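Local coordinates for protein type II restriction enzyme MspI (Moraxella sp., PDB 1SA3) that recognises the double-stranded DNA sequence 5'-CCGG-3' and cleaves it after the first cytosine, leaving 5'-phosphate ends, at residues 79-85 against 98-104. Sequence-based numbering, arbitrary orientation.
Sequences DVSSSDT and TDATIRF. With NA (sodium ion), chain G.
Strands 79-84 and 100-104 are extended and antiparallel (axes 4.7 Å apart, 168°). Ser81-Arg103 and Ser83-Thr101 are hydrogen-bonded pairs. Ser81 N to Arg103 O is 3.2 Å; Arg103 N to Ser81 O, Ser83 N to Thr101 O and Thr101 N to Ser83 O are 2.9 Å. Val80-Phe104, Ser82-Ile102 and Asp84-Ala100 are non-hydrogen-bonded. Beyond them, Thr85 N hydrogen-bonds Asp99 O (3.1 Å). Val80 packs CG1 on Ile102 CG2 (3.6 Å) and CG2 on Phe104 CD2 (3.8 Å). On the Ser83 and Thr101 face, one water joins Ser83 OG (2.9 Å, chi1 p), Thr101 OG1 (2.7 Å, p) and Thr85 OG1 (2.6 Å, m). At the loop-connected end, sodium ligands include Asp84 OD2 (2.4 Å, chi1 t), Asp99 O (2.7 Å), Glu35 OE2 and two waters. One water donates to Asp99 OD1 (2.8 Å); Asp99 OD2 bonds Ile118 N. This site is consistent with the PD-(D/E)XK nuclease fold. Asp99-Ala100 is a classic bulge opposite Leu116. Strand 77-84 edges the five-stranded sheet, 111-121 flanks 100-106, and helices 45-51 and 57-69 cover Val80, Ile102 and Phe104.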
loop_
_atom_site.group_PDB
_atom_site.type_symbol
_atom_site.label_atom_id
_atom_site.label_comp_id
_atom_site.label_asym_id
_atom_site.label_seq_id
_atom_site.Cartn_x
_atom_site.Cartn_y
_atom_site.Cartn_z
ATOM N N ASP E 79 -14.785 16.906 -12.762
ATOM C CA ASP E 79 -14.766 17.307 -11.366
ATOM C C ASP E 79 -14.020 16.277 -10.538
ATOM O O ASP E 79 -13.918 15.109 -10.920
ATOM C CB ASP E 79 -16.189 17.474 -10.837
ATOM C CG ASP E 79 -16.234 18.226 -9.517
ATOM O OD1 ASP E 79 -15.298 19.004 -9.243
ATOM O OD2 ASP E 79 -17.209 18.053 -8.763
ATOM N N VAL E 80 -13.503 16.720 -9.400
ATOM C CA VAL E 80 -12.748 15.853 -8.512
ATOM C C VAL E 80 -12.938 16.301 -7.076
ATOM O O VAL E 80 -13.130 17.488 -6.805
ATOM C CB VAL E 80 -11.229 15.915 -8.807
ATOM C CG1 VAL E 80 -10.506 14.793 -8.057
ATOM C CG2 VAL E 80 -10.968 15.824 -10.296
ATOM N N SER E 81 -12.889 15.336 -6.167
ATOM C CA SER E 81 -13.001 15.582 -4.736
ATOM C C SER E 81 -12.264 14.436 -4.051
ATOM O O SER E 81 -12.064 13.373 -4.647
ATOM C CB SER E 81 -14.462 15.604 -4.289
ATOM O OG SER E 81 -15.054 14.332 -4.421
ATOM N N SER E 82 -11.858 14.647 -2.809
ATOM C CA SER E 82 -11.125 13.619 -2.080
ATOM C C SER E 82 -11.401 13.720 -0.594
ATOM O O SER E 82 -11.842 14.760 -0.106
ATOM C CB SER E 82 -9.623 13.776 -2.328
ATOM O OG SER E 82 -9.165 15.031 -1.849
ATOM N N SER E 83 -11.134 12.643 0.132
ATOM C CA SER E 83 -11.363 12.652 1.562
ATOM C C SER E 83 -10.707 11.489 2.280
ATOM O O SER E 83 -10.465 10.427 1.696
ATOM C CB SER E 83 -12.864 12.622 1.856
ATOM O OG SER E 83 -13.404 11.335 1.604
ATOM N N ASP E 84 -10.419 11.718 3.556
ATOM C CA ASP E 84 -9.844 10.714 4.430
ATOM C C ASP E 84 -10.917 9.636 4.555
ATOM O O ASP E 84 -12.107 9.935 4.480
ATOM C CB ASP E 84 -9.572 11.325 5.804
ATOM C CG ASP E 84 -9.148 10.292 6.831
ATOM O OD1 ASP E 84 -9.621 10.374 7.982
ATOM O OD2 ASP E 84 -8.338 9.404 6.496
ATOM N N THR E 85 -10.506 8.390 4.737
ATOM C CA THR E 85 -11.466 7.305 4.875
ATOM C C THR E 85 -11.461 6.785 6.297
ATOM O O THR E 85 -10.431 6.360 6.815
ATOM C CB THR E 85 -11.139 6.139 3.919
ATOM O OG1 THR E 85 -11.220 6.604 2.569
ATOM C CG2 THR E 85 -12.128 4.984 4.110
ATOM N N THR E 98 -8.142 0.849 3.200
ATOM C CA THR E 98 -8.331 2.127 2.525
ATOM C C THR E 98 -8.061 3.322 3.430
ATOM O O THR E 98 -8.753 3.525 4.432
ATOM C CB THR E 98 -9.760 2.217 1.951
ATOM O OG1 THR E 98 -9.977 1.107 1.069
ATOM C CG2 THR E 98 -9.946 3.510 1.179
ATOM N N ASP E 99 -7.054 4.117 3.070
ATOM C CA ASP E 99 -6.685 5.290 3.857
ATOM C C ASP E 99 -7.431 6.543 3.446
ATOM O O ASP E 99 -7.634 7.444 4.261
ATOM C CB ASP E 99 -5.181 5.579 3.728
ATOM C CG ASP E 99 -4.323 4.529 4.393
ATOM O OD1 ASP E 99 -4.673 4.112 5.512
ATOM O OD2 ASP E 99 -3.293 4.128 3.809
ATOM N N ALA E 100 -7.825 6.606 2.177
ATOM C CA ALA E 100 -8.517 7.776 1.651
ATOM C C ALA E 100 -9.080 7.457 0.281
ATOM O O ALA E 100 -8.765 6.420 -0.298
ATOM C CB ALA E 100 -7.541 8.938 1.530
ATOM N N THR E 101 -9.904 8.360 -0.239
ATOM C CA THR E 101 -10.490 8.167 -1.554
ATOM C C THR E 101 -10.501 9.446 -2.378
ATOM O O THR E 101 -10.467 10.560 -1.837
ATOM C CB THR E 101 -11.949 7.662 -1.462
ATOM O OG1 THR E 101 -12.768 8.655 -0.830
ATOM C CG2 THR E 101 -12.022 6.384 -0.652
ATOM N N ILE E 102 -10.526 9.267 -3.695
ATOM C CA ILE E 102 -10.618 10.373 -4.650
ATOM C C ILE E 102 -11.758 9.946 -5.573
ATOM O O ILE E 102 -11.815 8.779 -5.985
ATOM C CB ILE E 102 -9.359 10.514 -5.530
ATOM C CG1 ILE E 102 -8.140 10.838 -4.668
ATOM C CG2 ILE E 102 -9.577 11.614 -6.595
ATOM C CD1 ILE E 102 -6.849 10.865 -5.463
ATOM N N ARG E 103 -12.681 10.856 -5.854
ATOM C CA ARG E 103 -13.771 10.552 -6.774
ATOM C C ARG E 103 -13.648 11.467 -7.987
ATOM O O ARG E 103 -13.562 12.690 -7.845
ATOM C CB ARG E 103 -15.139 10.760 -6.117
ATOM C CG ARG E 103 -16.300 10.585 -7.103
ATOM C CD ARG E 103 -17.657 10.759 -6.431
ATOM N NE ARG E 103 -17.922 9.709 -5.454
ATOM C CZ ARG E 103 -18.205 8.443 -5.754
ATOM N NH1 ARG E 103 -18.268 8.041 -7.016
ATOM N NH2 ARG E 103 -18.415 7.570 -4.779
ATOM N N PHE E 104 -13.613 10.876 -9.179
ATOM C CA PHE E 104 -13.520 11.661 -10.406
ATOM C C PHE E 104 -14.861 11.625 -11.106
ATOM O O PHE E 104 -15.473 10.561 -11.217
ATOM C CB PHE E 104 -12.481 11.091 -11.368
ATOM C CG PHE E 104 -11.087 11.078 -10.832
ATOM C CD1 PHE E 104 -10.576 9.943 -10.211
ATOM C CD2 PHE E 104 -10.266 12.189 -10.978
ATOM C CE1 PHE E 104 -9.258 9.916 -9.748
ATOM C CE2 PHE E 104 -8.959 12.166 -10.518
ATOM C CZ PHE E 104 -8.455 11.026 -9.904
HETATM NA NA NA G . -6.403 8.071 6.546
HETATM O O HOH W 1 -15.902 14.132 -8.541
HETATM O O HOH W 2 -12.861 8.527 1.822
HETATM O O HOH W 3 -7.850 6.518 7.399
HETATM O O HOH W 4 -4.757 6.417 7.117
#